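Local coordinates for protein putative cytochrome P450 120 (Synechocystis sp., PDB 2VE4) that probably works as a heme-dependent monooxygenase of the cytochrome P450 family, splitting molecular oxygen to oxidise its substrate, at residues G53-F58 against K338-S343; A62-F67 against C329-F334; T75-W80 against F322-Q327. All coordinates share one frame; numbering follows the deposited sequence.

Interaction 1: residues G53-F58 against K338-S343; sequences GKNVIF and KGWLVS
The carbonyl oxygen of L341 accepts the N-H of I57 from the facing strand, with N 2.7 Å from O and a nearly straight N-H...O angle of 170°; alongside lies a CA-H...O contact from V56, whose CA is 3.3 Å from the same O. I57 works through both its backbone groups, since its own O receives S343 N at 2.8 Å. One step back, L341 N meets N55 O at 2.7 Å, in the carbonyl plane but through a more bent N-H. Before that point the strands part, and a water bridges them, accepting from N55 N at 2.6 Å and donating to G339 O at 3.0 Å. The W340 indole packs against this end, on the face that carries N55 and I57. N55 CB sits over the six-membered ring, 3.5 Å from the centroid, as a CH-pi contact. Its chi1 of -52° swings the amide across the indole, tilted 64° to it, with ND2 near CE2 and OD1 held by R50. CD1 and CG1 of I57 reach the same indole near CE3 and CZ3, while F18 meets it with a steeply inclined ring. On the other face of the sheet, V56 CG2 packs against CB and CD1 of L341, and CB of K54 touches CD1 of that leucine; the K54 ammonium runs on to a salt bridge with E324. Farther along this face, S343 CB lies 4.0 Å from the F58 ring centroid, almost on the ring normal, and F47 stacks with the same phenyl ring. The in-step pairs V56-L341, I57-V342 and F58-S343 make this a parallel ladder, the one parallel join in an otherwise antiparallel five-strand sheet. Such a mixed sheet, combining N-terminal strands with ones from far later in the chain, is characteristic of the beta-rich part of the cytochrome P450 fold.

Interaction 2: residues A62-F67 against C329-F334; sequences ALANRF and CQFQGF
F67 and F331 form an offset stack, with ring centroids 4.7 Å apart and planes only 18° from parallel. The displacement puts F331 CB, rather than its ring, over the middle of the F67 face, 3.6 Å from the centroid, while F331 CD1 slides under F67 CB and CG. C329 adds a sulfur-aromatic contact of a different kind: its SG lies in the plane of the F67 ring at the edge, 3.6 Å from CZ. The far rim of F331 reaches the helix backbone, where CZ lies 3.6 Å from A64 CA and CE1 lies 3.3 Å from L63 O, the carbonyl that also accepts F67 N within the helix. Both phenylalanines send CG anti to the backbone N (chi1 163° for F67, 168° for F331), reaching out from helix and strand to overlap midway. F331 begins a type I' turn that ends at F334, F331 N bonds F334 O, and Q332 CG lies over a face of the F331 ring. The stack thus joins helix 62-68 to the two-stranded hairpin 329-331/334-336 near the surface; F336 from the hairpin and F76 from strand 76-77 both meet the F67 ring edge-to-face.

Interaction 3: residues T75-W80 against F322-Q327; sequences TFQATW and FRELIQ. With HEM (protoporphyrin IX containing Fe), chain C.
With chi1 at -63°, R323 sets CG beside CB of F76, the two CB atoms 3.8 Å apart, and a bend at chi2 (-74°) then turns CD and the guanidinium away toward F322 O and the heme propionate. The phenyl ring and guanidinium stand 76° apart, the two side chains crossing nearly square. R323 NH1 bonds propionate oxygen O2A of the heme at 2.7 Å and also F322 O at 2.9 Å, which fixes the rotation of the head group; NH2 makes only a weak bond to O1A. A basic residue gripping a heme propionate, here with H101, R105 and R389 also bonded to the heme, is a familiar feature of cytochrome P450 heme pockets. Q77 and E324 form an antiparallel hydrogen-bonded pair, E324 N to Q77 O at 2.8 Å and Q77 N to E324 O at 3.1 Å. Beyond the next pair, I326 N reaches T75 O at 2.7 Å. F76 runs alongside L325, whose CD1 touches CE2 of the ring, and T79 CG2 packs on F322 CB. Strand 76-77 thereby forms one edge of the mixed sheet; strand 341-344 pairs with the other side of 321-325, while L68 of helix 62-68 packs against F76 and R323.

From the N terminus, residues 53-58, 62-67 and 75-80 follow one another closely, and their partners return in reverse order: 322-327, then 329-334, then 338-343. Interaction 3 therefore closes the innermost loop, interaction 2 the next and interaction 1 the outermost; the three nest and none crosses another. The mostly helical bulk of the chain, from residue 81 to 321, lies within all three closures. Interactions 1 and 3 belong to one sheet, joined where G339 N and V342 N probably bond L325 O and R323 O. Interaction 2 attaches a helix and hairpin beside it, touching interaction 3 where F67 O packs on F76 and C329 SG on T75.

Interaction 1: residues G53-F58 against K338-S343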
loop_
_atom_site.group_PDB
_atom_site.type_symbol
_atom_site.label_atom_id
_atom_site.label_comp_id
_atom_site.label_asym_id
_atom_site.label_seq_id
_atom_site.Cartn_x
_atom_site.Cartn_y
_atom_site.Cartn_z
ATOM N N GLY A 53 -20.755 -15.324 -3.684
ATOM C CA GLY A 53 -21.721 -15.813 -2.696
ATOM C C GLY A 53 -22.056 -14.853 -1.575
ATOM O O GLY A 53 -22.712 -15.233 -0.609
ATOM N N LYS A 54 -21.575 -13.619 -1.708
ATOM C CA LYS A 54 -21.874 -12.524 -0.783
ATOM C C LYS A 54 -22.502 -11.385 -1.574
ATOM O O LYS A 54 -22.060 -11.084 -2.689
ATOM C CB LYS A 54 -20.590 -12.008 -0.118
ATOM C CG LYS A 54 -19.952 -12.959 0.879
ATOM C CD LYS A 54 -20.769 -12.970 2.156
ATOM C CE LYS A 54 -20.231 -13.944 3.202
ATOM N NZ LYS A 54 -20.908 -13.627 4.514
ATOM N N ASN A 55 -23.532 -10.762 -0.999
ATOM C CA ASN A 55 -24.036 -9.501 -1.540
ATOM C C ASN A 55 -23.182 -8.337 -1.074
ATOM O O ASN A 55 -22.695 -8.310 0.066
ATOM C CB ASN A 55 -25.486 -9.268 -1.152
ATOM C CG ASN A 55 -26.365 -10.443 -1.475
ATOM O OD1 ASN A 55 -26.251 -11.030 -2.542
ATOM N ND2 ASN A 55 -27.249 -10.791 -0.558
ATOM N N VAL A 56 -23.018 -7.369 -1.964
ATOM C CA VAL A 56 -22.013 -6.329 -1.796
ATOM C C VAL A 56 -22.531 -4.949 -2.235
ATOM O O VAL A 56 -23.068 -4.806 -3.331
ATOM C CB VAL A 56 -20.693 -6.670 -2.593
ATOM C CG1 VAL A 56 -19.680 -5.524 -2.490
ATOM C CG2 VAL A 56 -20.081 -7.997 -2.137
ATOM N N ILE A 57 -22.333 -3.951 -1.372
ATOM C CA ILE A 57 -22.660 -2.564 -1.666
ATOM C C ILE A 57 -21.387 -1.781 -1.983
ATOM O O ILE A 57 -20.441 -1.764 -1.193
ATOM C CB ILE A 57 -23.433 -1.910 -0.474
ATOM C CG1 ILE A 57 -24.855 -2.480 -0.395
ATOM C CG2 ILE A 57 -23.477 -0.385 -0.600
ATOM C CD1 ILE A 57 -25.432 -2.502 1.018
ATOM N N PHE A 58 -21.368 -1.148 -3.149
ATOM C CA PHE A 58 -20.300 -0.233 -3.499
ATOM C C PHE A 58 -20.682 1.210 -3.145
ATOM O O PHE A 58 -21.661 1.748 -3.682
ATOM C CB PHE A 58 -19.978 -0.331 -4.985
ATOM C CG PHE A 58 -19.146 -1.529 -5.361
ATOM C CD1 PHE A 58 -19.678 -2.823 -5.312
ATOM C CD2 PHE A 58 -17.849 -1.362 -5.799
ATOM C CE1 PHE A 58 -18.914 -3.915 -5.674
ATOM C CE2 PHE A 58 -17.081 -2.454 -6.155
ATOM C CZ PHE A 58 -17.617 -3.729 -6.092
ATOM N N LYS A 338 -26.925 -6.812 7.608
ATOM C CA LYS A 338 -25.970 -7.743 8.218
ATOM C C LYS A 338 -25.416 -8.729 7.198
ATOM O O LYS A 338 -26.145 -9.182 6.316
ATOM C CB LYS A 338 -26.681 -8.527 9.324
ATOM C CG LYS A 338 -25.986 -8.537 10.688
ATOM C CD LYS A 338 -25.250 -9.849 10.969
ATOM C CE LYS A 338 -26.069 -10.817 11.831
ATOM N NZ LYS A 338 -25.958 -10.541 13.312
ATOM N N GLY A 339 -24.123 -9.052 7.304
ATOM C CA GLY A 339 -23.513 -10.100 6.466
ATOM C C GLY A 339 -23.475 -9.886 4.960
ATOM O O GLY A 339 -23.149 -10.804 4.203
ATOM N N TRP A 340 -23.850 -8.695 4.514
ATOM C CA TRP A 340 -23.524 -8.250 3.169
ATOM C C TRP A 340 -22.144 -7.633 3.302
ATOM O O TRP A 340 -21.632 -7.537 4.418
ATOM C CB TRP A 340 -24.491 -7.162 2.696
ATOM C CG TRP A 340 -25.838 -7.616 2.255
ATOM C CD1 TRP A 340 -26.625 -8.586 2.827
ATOM C CD2 TRP A 340 -26.591 -7.072 1.172
ATOM N NE1 TRP A 340 -27.803 -8.693 2.139
ATOM C CE2 TRP A 340 -27.814 -7.777 1.120
ATOM C CE3 TRP A 340 -26.347 -6.064 0.229
ATOM C CZ2 TRP A 340 -28.801 -7.495 0.168
ATOM C CZ3 TRP A 340 -27.313 -5.793 -0.732
ATOM C CH2 TRP A 340 -28.535 -6.503 -0.748
ATOM N N LEU A 341 -21.572 -7.172 2.190
ATOM C CA LEU A 341 -20.238 -6.542 2.204
ATOM C C LEU A 341 -20.273 -5.095 1.709
ATOM O O LEU A 341 -21.131 -4.723 0.895
ATOM C CB LEU A 341 -19.219 -7.358 1.358
ATOM C CG LEU A 341 -18.986 -8.870 1.583
ATOM C CD1 LEU A 341 -17.911 -9.405 0.663
ATOM C CD2 LEU A 341 -18.618 -9.168 3.000
ATOM N N VAL A 342 -19.326 -4.280 2.175
ATOM C CA VAL A 342 -19.215 -2.907 1.699
ATOM C C VAL A 342 -17.838 -2.652 1.092
ATOM O O VAL A 342 -16.818 -2.975 1.687
ATOM C CB VAL A 342 -19.559 -1.857 2.802
ATOM C CG1 VAL A 342 -19.753 -0.488 2.195
ATOM C CG2 VAL A 342 -20.834 -2.237 3.514
ATOM N N SER A 343 -17.834 -2.089 -0.112
ATOM C CA SER A 343 -16.619 -1.752 -0.819
ATOM C C SER A 343 -16.496 -0.253 -0.992
ATOM O O SER A 343 -17.342 0.373 -1.649
ATOM C CB SER A 343 -16.605 -2.390 -2.204
ATOM O OG SER A 343 -16.064 -1.471 -3.145
HETATM O O HOH W 1 -23.883 -11.676 1.431
#

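Interaction 2: residues A62-F67 against C329-F334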
loop_
_atom_site.group_PDB
_atom_site.type_symbol
_atom_site.label_atom_id
_atom_site.label_comp_id
_atom_site.label_asym_id
_atom_site.label_seq_id
_atom_site.Cartn_x
_atom_site.Cartn_y
_atom_site.Cartn_z
ATOM N N ALA A 62 -16.328 11.193 0.428
ATOM C CA ALA A 62 -16.054 11.537 1.834
ATOM C C ALA A 62 -17.100 11.083 2.847
ATOM O O ALA A 62 -16.767 10.700 3.974
ATOM C CB ALA A 62 -15.825 13.042 1.958
ATOM N N LEU A 63 -18.368 11.138 2.467
ATOM C CA LEU A 63 -19.434 10.822 3.416
ATOM C C LEU A 63 -19.533 9.307 3.685
ATOM O O LEU A 63 -19.862 8.882 4.794
ATOM C CB LEU A 63 -20.763 11.411 2.934
ATOM C CG LEU A 63 -21.551 12.197 3.990
ATOM C CD1 LEU A 63 -20.850 13.513 4.317
ATOM C CD2 LEU A 63 -22.992 12.454 3.551
ATOM N N ALA A 64 -19.228 8.512 2.656
ATOM C CA ALA A 64 -19.182 7.053 2.743
ATOM C C ALA A 64 -17.989 6.584 3.584
ATOM O O ALA A 64 -18.122 5.700 4.421
ATOM C CB ALA A 64 -19.116 6.478 1.351
ATOM N N ASN A 65 -16.827 7.195 3.359
ATOM C CA ASN A 65 -15.622 6.948 4.159
ATOM C C ASN A 65 -15.821 7.208 5.650
ATOM O O ASN A 65 -15.563 6.329 6.480
ATOM C CB ASN A 65 -14.455 7.779 3.622
ATOM C CG ASN A 65 -14.064 7.390 2.203
ATOM O OD1 ASN A 65 -14.480 6.347 1.689
ATOM N ND2 ASN A 65 -13.248 8.224 1.564
ATOM N N ARG A 66 -16.297 8.408 5.990
ATOM C CA ARG A 66 -16.656 8.714 7.372
ATOM C C ARG A 66 -17.545 7.626 7.987
ATOM O O ARG A 66 -17.328 7.218 9.121
ATOM C CB ARG A 66 -17.313 10.102 7.486
ATOM C CG ARG A 66 -17.707 10.472 8.932
ATOM C CD ARG A 66 -17.545 11.958 9.235
ATOM N NE ARG A 66 -17.815 12.250 10.651
ATOM C CZ ARG A 66 -17.740 13.464 11.208
ATOM N NH1 ARG A 66 -17.399 14.531 10.483
ATOM N NH2 ARG A 66 -18.012 13.620 12.500
ATOM N N PHE A 67 -18.534 7.157 7.234
ATOM C CA PHE A 67 -19.427 6.081 7.677
ATOM C C PHE A 67 -18.649 4.789 7.991
ATOM O O PHE A 67 -18.813 4.196 9.069
ATOM C CB PHE A 67 -20.518 5.878 6.612
ATOM C CG PHE A 67 -21.267 4.579 6.714
ATOM C CD1 PHE A 67 -22.081 4.302 7.811
ATOM C CD2 PHE A 67 -21.200 3.648 5.675
ATOM C CE1 PHE A 67 -22.794 3.088 7.890
ATOM C CE2 PHE A 67 -21.905 2.436 5.747
ATOM C CZ PHE A 67 -22.701 2.160 6.852
ATOM N N CYS A 329 -27.467 -2.076 9.596
ATOM C CA CYS A 329 -27.263 -0.644 9.766
ATOM C C CYS A 329 -27.715 0.098 8.509
ATOM O O CYS A 329 -28.166 -0.530 7.554
ATOM C CB CYS A 329 -25.799 -0.332 10.139
ATOM S SG CYS A 329 -24.626 -0.215 8.739
ATOM N N GLN A 330 -27.578 1.426 8.509
ATOM C CA GLN A 330 -28.193 2.283 7.488
ATOM C C GLN A 330 -27.327 3.492 7.165
ATOM O O GLN A 330 -26.730 4.092 8.064
ATOM C CB GLN A 330 -29.604 2.716 7.958
ATOM C CG GLN A 330 -30.228 3.930 7.242
ATOM C CD GLN A 330 -30.256 5.184 8.117
ATOM O OE1 GLN A 330 -31.024 5.264 9.075
ATOM N NE2 GLN A 330 -29.427 6.165 7.781
ATOM N N PHE A 331 -27.267 3.839 5.880
ATOM C CA PHE A 331 -26.475 4.971 5.410
ATOM C C PHE A 331 -27.089 5.566 4.161
ATOM O O PHE A 331 -27.460 4.845 3.238
ATOM C CB PHE A 331 -25.015 4.572 5.141
ATOM C CG PHE A 331 -24.220 5.614 4.382
ATOM C CD1 PHE A 331 -23.668 6.711 5.043
ATOM C CD2 PHE A 331 -24.030 5.498 3.006
ATOM C CE1 PHE A 331 -22.931 7.682 4.335
ATOM C CE2 PHE A 331 -23.293 6.460 2.291
ATOM C CZ PHE A 331 -22.748 7.550 2.956
ATOM N N GLN A 332 -27.138 6.898 4.145
ATOM C CA GLN A 332 -27.870 7.697 3.159
ATOM C C GLN A 332 -29.290 7.197 2.892
ATOM O O GLN A 332 -29.734 7.090 1.735
ATOM C CB GLN A 332 -27.052 7.916 1.893
ATOM C CG GLN A 332 -26.129 9.128 2.025
ATOM C CD GLN A 332 -25.899 9.858 0.708
ATOM O OE1 GLN A 332 -25.680 11.070 0.697
ATOM N NE2 GLN A 332 -25.948 9.122 -0.409
ATOM N N GLY A 333 -29.985 6.899 3.997
ATOM C CA GLY A 333 -31.349 6.374 3.967
ATOM C C GLY A 333 -31.489 4.937 3.479
ATOM O O GLY A 333 -32.417 4.226 3.915
ATOM N N PHE A 334 -30.589 4.540 2.557
ATOM C CA PHE A 334 -30.416 3.148 2.072
ATOM C C PHE A 334 -30.138 2.168 3.214
ATOM O O PHE A 334 -29.536 2.529 4.239
ATOM C CB PHE A 334 -29.256 3.041 1.072
ATOM C CG PHE A 334 -29.587 3.483 -0.328
ATOM C CD1 PHE A 334 -28.834 4.482 -0.945
ATOM C CD2 PHE A 334 -30.615 2.892 -1.042
ATOM C CE1 PHE A 334 -29.112 4.901 -2.253
ATOM C CE2 PHE A 334 -30.904 3.291 -2.344
ATOM C CZ PHE A 334 -30.150 4.303 -2.954
#

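Interaction 3: residues T75-W80 against F322-Q327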
loop_
_atom_site.group_PDB
_atom_site.type_symbol
_atom_site.label_atom_id
_atom_site.label_comp_id
_atom_site.label_asym_id
_atom_site.label_seq_id
_atom_site.Cartn_x
_atom_site.Cartn_y
_atom_site.Cartn_z
ATOM N N THR A 75 -19.699 -2.345 13.838
ATOM C CA THR A 75 -20.325 -2.373 12.511
ATOM C C THR A 75 -19.564 -3.234 11.480
ATOM O O THR A 75 -20.129 -4.213 10.962
ATOM C CB THR A 75 -20.512 -0.928 11.928
ATOM O OG1 THR A 75 -20.731 0.022 12.985
ATOM C CG2 THR A 75 -21.665 -0.875 10.929
ATOM N N PHE A 76 -18.303 -2.864 11.189
ATOM C CA PHE A 76 -17.482 -3.498 10.116
ATOM C C PHE A 76 -16.301 -4.346 10.583
ATOM O O PHE A 76 -15.589 -3.992 11.518
ATOM C CB PHE A 76 -16.902 -2.453 9.155
ATOM C CG PHE A 76 -17.875 -1.402 8.716
ATOM C CD1 PHE A 76 -17.914 -0.167 9.365
ATOM C CD2 PHE A 76 -18.730 -1.632 7.641
ATOM C CE1 PHE A 76 -18.813 0.815 8.968
ATOM C CE2 PHE A 76 -19.623 -0.653 7.229
ATOM C CZ PHE A 76 -19.661 0.577 7.895
ATOM N N GLN A 77 -16.086 -5.456 9.886
ATOM C CA GLN A 77 -14.879 -6.272 10.052
ATOM C C GLN A 77 -14.224 -6.568 8.681
ATOM O O GLN A 77 -14.898 -6.565 7.648
ATOM C CB GLN A 77 -15.175 -7.563 10.819
ATOM C CG GLN A 77 -16.264 -8.422 10.212
ATOM C CD GLN A 77 -16.396 -9.786 10.869
ATOM O OE1 GLN A 77 -16.673 -10.787 10.197
ATOM N NE2 GLN A 77 -16.192 -9.839 12.181
ATOM N N ALA A 78 -12.907 -6.794 8.682
ATOM C CA ALA A 78 -12.166 -7.035 7.441
ATOM C C ALA A 78 -12.713 -8.267 6.756
ATOM O O ALA A 78 -13.382 -9.083 7.388
ATOM C CB ALA A 78 -10.670 -7.181 7.698
ATOM N N THR A 79 -12.451 -8.373 5.459
ATOM C CA THR A 79 -12.913 -9.493 4.664
ATOM C C THR A 79 -11.942 -9.661 3.479
ATOM O O THR A 79 -11.523 -8.682 2.865
ATOM C CB THR A 79 -14.423 -9.317 4.266
ATOM O OG1 THR A 79 -14.982 -10.555 3.788
ATOM C CG2 THR A 79 -14.621 -8.209 3.251
ATOM N N TRP A 80 -11.569 -10.910 3.204
ATOM C CA TRP A 80 -10.618 -11.267 2.173
ATOM C C TRP A 80 -11.137 -12.430 1.347
ATOM O O TRP A 80 -11.832 -13.279 1.886
ATOM C CB TRP A 80 -9.313 -11.706 2.838
ATOM C CG TRP A 80 -8.623 -10.590 3.532
ATOM C CD1 TRP A 80 -8.572 -10.370 4.874
ATOM C CD2 TRP A 80 -7.932 -9.505 2.915
ATOM N NE1 TRP A 80 -7.872 -9.224 5.134
ATOM C CE2 TRP A 80 -7.454 -8.677 3.948
ATOM C CE3 TRP A 80 -7.648 -9.162 1.581
ATOM C CZ2 TRP A 80 -6.710 -7.523 3.700
ATOM C CZ3 TRP A 80 -6.899 -8.009 1.333
ATOM C CH2 TRP A 80 -6.439 -7.208 2.393
ATOM N N PHE A 322 -12.615 -3.482 1.231
ATOM C CA PHE A 322 -13.851 -4.174 1.527
ATOM C C PHE A 322 -13.986 -4.338 3.019
ATOM O O PHE A 322 -12.979 -4.376 3.746
ATOM C CB PHE A 322 -13.894 -5.560 0.846
ATOM C CG PHE A 322 -14.085 -5.496 -0.644
ATOM C CD1 PHE A 322 -13.007 -5.250 -1.492
ATOM C CD2 PHE A 322 -15.343 -5.672 -1.204
ATOM C CE1 PHE A 322 -13.186 -5.164 -2.874
ATOM C CE2 PHE A 322 -15.521 -5.604 -2.588
ATOM C CZ PHE A 322 -14.445 -5.348 -3.422
ATOM N N ARG A 323 -15.236 -4.424 3.468
ATOM C CA ARG A 323 -15.568 -4.710 4.856
ATOM C C ARG A 323 -16.818 -5.565 4.812
ATOM O O ARG A 323 -17.509 -5.577 3.801
ATOM C CB ARG A 323 -15.854 -3.426 5.646
ATOM C CG ARG A 323 -14.694 -2.438 5.771
ATOM C CD ARG A 323 -13.612 -2.917 6.749
ATOM N NE ARG A 323 -12.600 -1.885 6.943
ATOM C CZ ARG A 323 -11.519 -1.722 6.184
ATOM N NH1 ARG A 323 -11.280 -2.525 5.150
ATOM N NH2 ARG A 323 -10.668 -0.744 6.454
ATOM N N GLU A 324 -17.080 -6.292 5.897
ATOM C CA GLU A 324 -18.317 -7.041 6.073
ATOM C C GLU A 324 -19.108 -6.495 7.252
ATOM O O GLU A 324 -18.562 -6.372 8.348
ATOM C CB GLU A 324 -18.024 -8.509 6.343
ATOM C CG GLU A 324 -19.297 -9.322 6.495
ATOM C CD GLU A 324 -19.057 -10.757 6.855
ATOM O OE1 GLU A 324 -17.992 -11.061 7.444
ATOM O OE2 GLU A 324 -19.952 -11.579 6.563
ATOM N N LEU A 325 -20.387 -6.195 7.025
ATOM C CA LEU A 325 -21.324 -5.791 8.094
ATOM C C LEU A 325 -21.586 -6.901 9.106
ATOM O O LEU A 325 -22.070 -7.981 8.739
ATOM C CB LEU A 325 -22.687 -5.383 7.523
ATOM C CG LEU A 325 -22.996 -4.170 6.642
ATOM C CD1 LEU A 325 -22.006 -3.037 6.809
ATOM C CD2 LEU A 325 -23.152 -4.581 5.180
ATOM N N ILE A 326 -21.274 -6.622 10.371
ATOM C CA ILE A 326 -21.659 -7.500 11.483
ATOM C C ILE A 326 -22.878 -6.955 12.250
ATOM O O ILE A 326 -23.344 -7.561 13.222
ATOM C CB ILE A 326 -20.487 -7.787 12.478
ATOM C CG1 ILE A 326 -19.551 -6.571 12.616
ATOM C CG2 ILE A 326 -19.752 -9.072 12.074
ATOM C CD1 ILE A 326 -18.508 -6.681 13.736
ATOM N N GLN A 327 -23.373 -5.801 11.815
ATOM C CA GLN A 327 -24.624 -5.269 12.317
ATOM C C GLN A 327 -25.456 -4.813 11.149
ATOM O O GLN A 327 -24.925 -4.344 10.141
ATOM C CB GLN A 327 -24.405 -4.108 13.296
ATOM C CG GLN A 327 -24.047 -4.570 14.712
ATOM C CD GLN A 327 -24.044 -3.444 15.748
ATOM O OE1 GLN A 327 -24.292 -2.282 15.429
ATOM N NE2 GLN A 327 -23.764 -3.796 17.002
HETATM C CHA HEM C . -3.271 -1.295 5.050
HETATM C CHB HEM C . -2.388 1.965 1.590
HETATM C CHC HEM C . 2.417 1.328 2.118
HETATM C CHD HEM C . 1.501 -1.591 5.904
HETATM C C1A HEM C . -3.460 -0.324 4.093
HETATM C C2A HEM C . -4.722 0.247 3.665
HETATM C C3A HEM C . -4.472 1.162 2.715
HETATM C C4A HEM C . -3.051 1.181 2.493
HETATM C CMA HEM C . -5.499 2.029 1.959
HETATM C CAA HEM C . -6.111 -0.088 4.231
HETATM C CBA HEM C . -6.635 -1.420 3.708
HETATM C CGA HEM C . -8.140 -1.412 3.804
HETATM O O1A HEM C . -8.742 -0.336 3.667
HETATM O O2A HEM C . -8.775 -2.463 4.021
HETATM C C1B HEM C . -1.009 2.085 1.483
HETATM C C2B HEM C . -0.342 3.068 0.655
HETATM C C3B HEM C . 0.970 2.902 0.769
HETATM C C4B HEM C . 1.200 1.804 1.694
HETATM C CMB HEM C . -0.994 4.131 -0.243
HETATM C CAB HEM C . 1.955 3.840 0.018
HETATM C CBB HEM C . 3.249 3.588 -0.116
HETATM C C1C HEM C . 2.595 0.488 3.191
HETATM C C2C HEM C . 3.853 0.021 3.737
HETATM C C3C HEM C . 3.585 -0.789 4.780
HETATM C C4C HEM C . 2.149 -0.847 4.930
HETATM C CMC HEM C . 5.240 0.422 3.201
HETATM C CAC HEM C . 4.545 -1.561 5.729
HETATM C CBC HEM C . 5.832 -1.218 5.852
HETATM C C1D HEM C . 0.158 -1.867 6.015
HETATM C C2D HEM C . -0.462 -2.848 6.906
HETATM C C3D HEM C . -1.952 -2.752 6.622
HETATM C C4D HEM C . -2.078 -1.735 5.589
HETATM C CMD HEM C . 0.154 -3.811 7.943
HETATM C CAD HEM C . -3.038 -3.594 7.344
HETATM C CBD HEM C . -3.431 -2.845 8.618
HETATM C CGD HEM C . -4.458 -3.597 9.430
HETATM O O1D HEM C . -4.614 -3.249 10.635
HETATM O O2D HEM C . -5.118 -4.546 8.895
HETATM N NA HEM C . -2.465 0.265 3.352
HETATM N NB HEM C . -0.035 1.323 2.124
HETATM N NC HEM C . 1.587 -0.053 3.946
HETATM N ND HEM C . -0.815 -1.253 5.260
HETATM FE FE HEM C . -0.344 0.098 3.844
#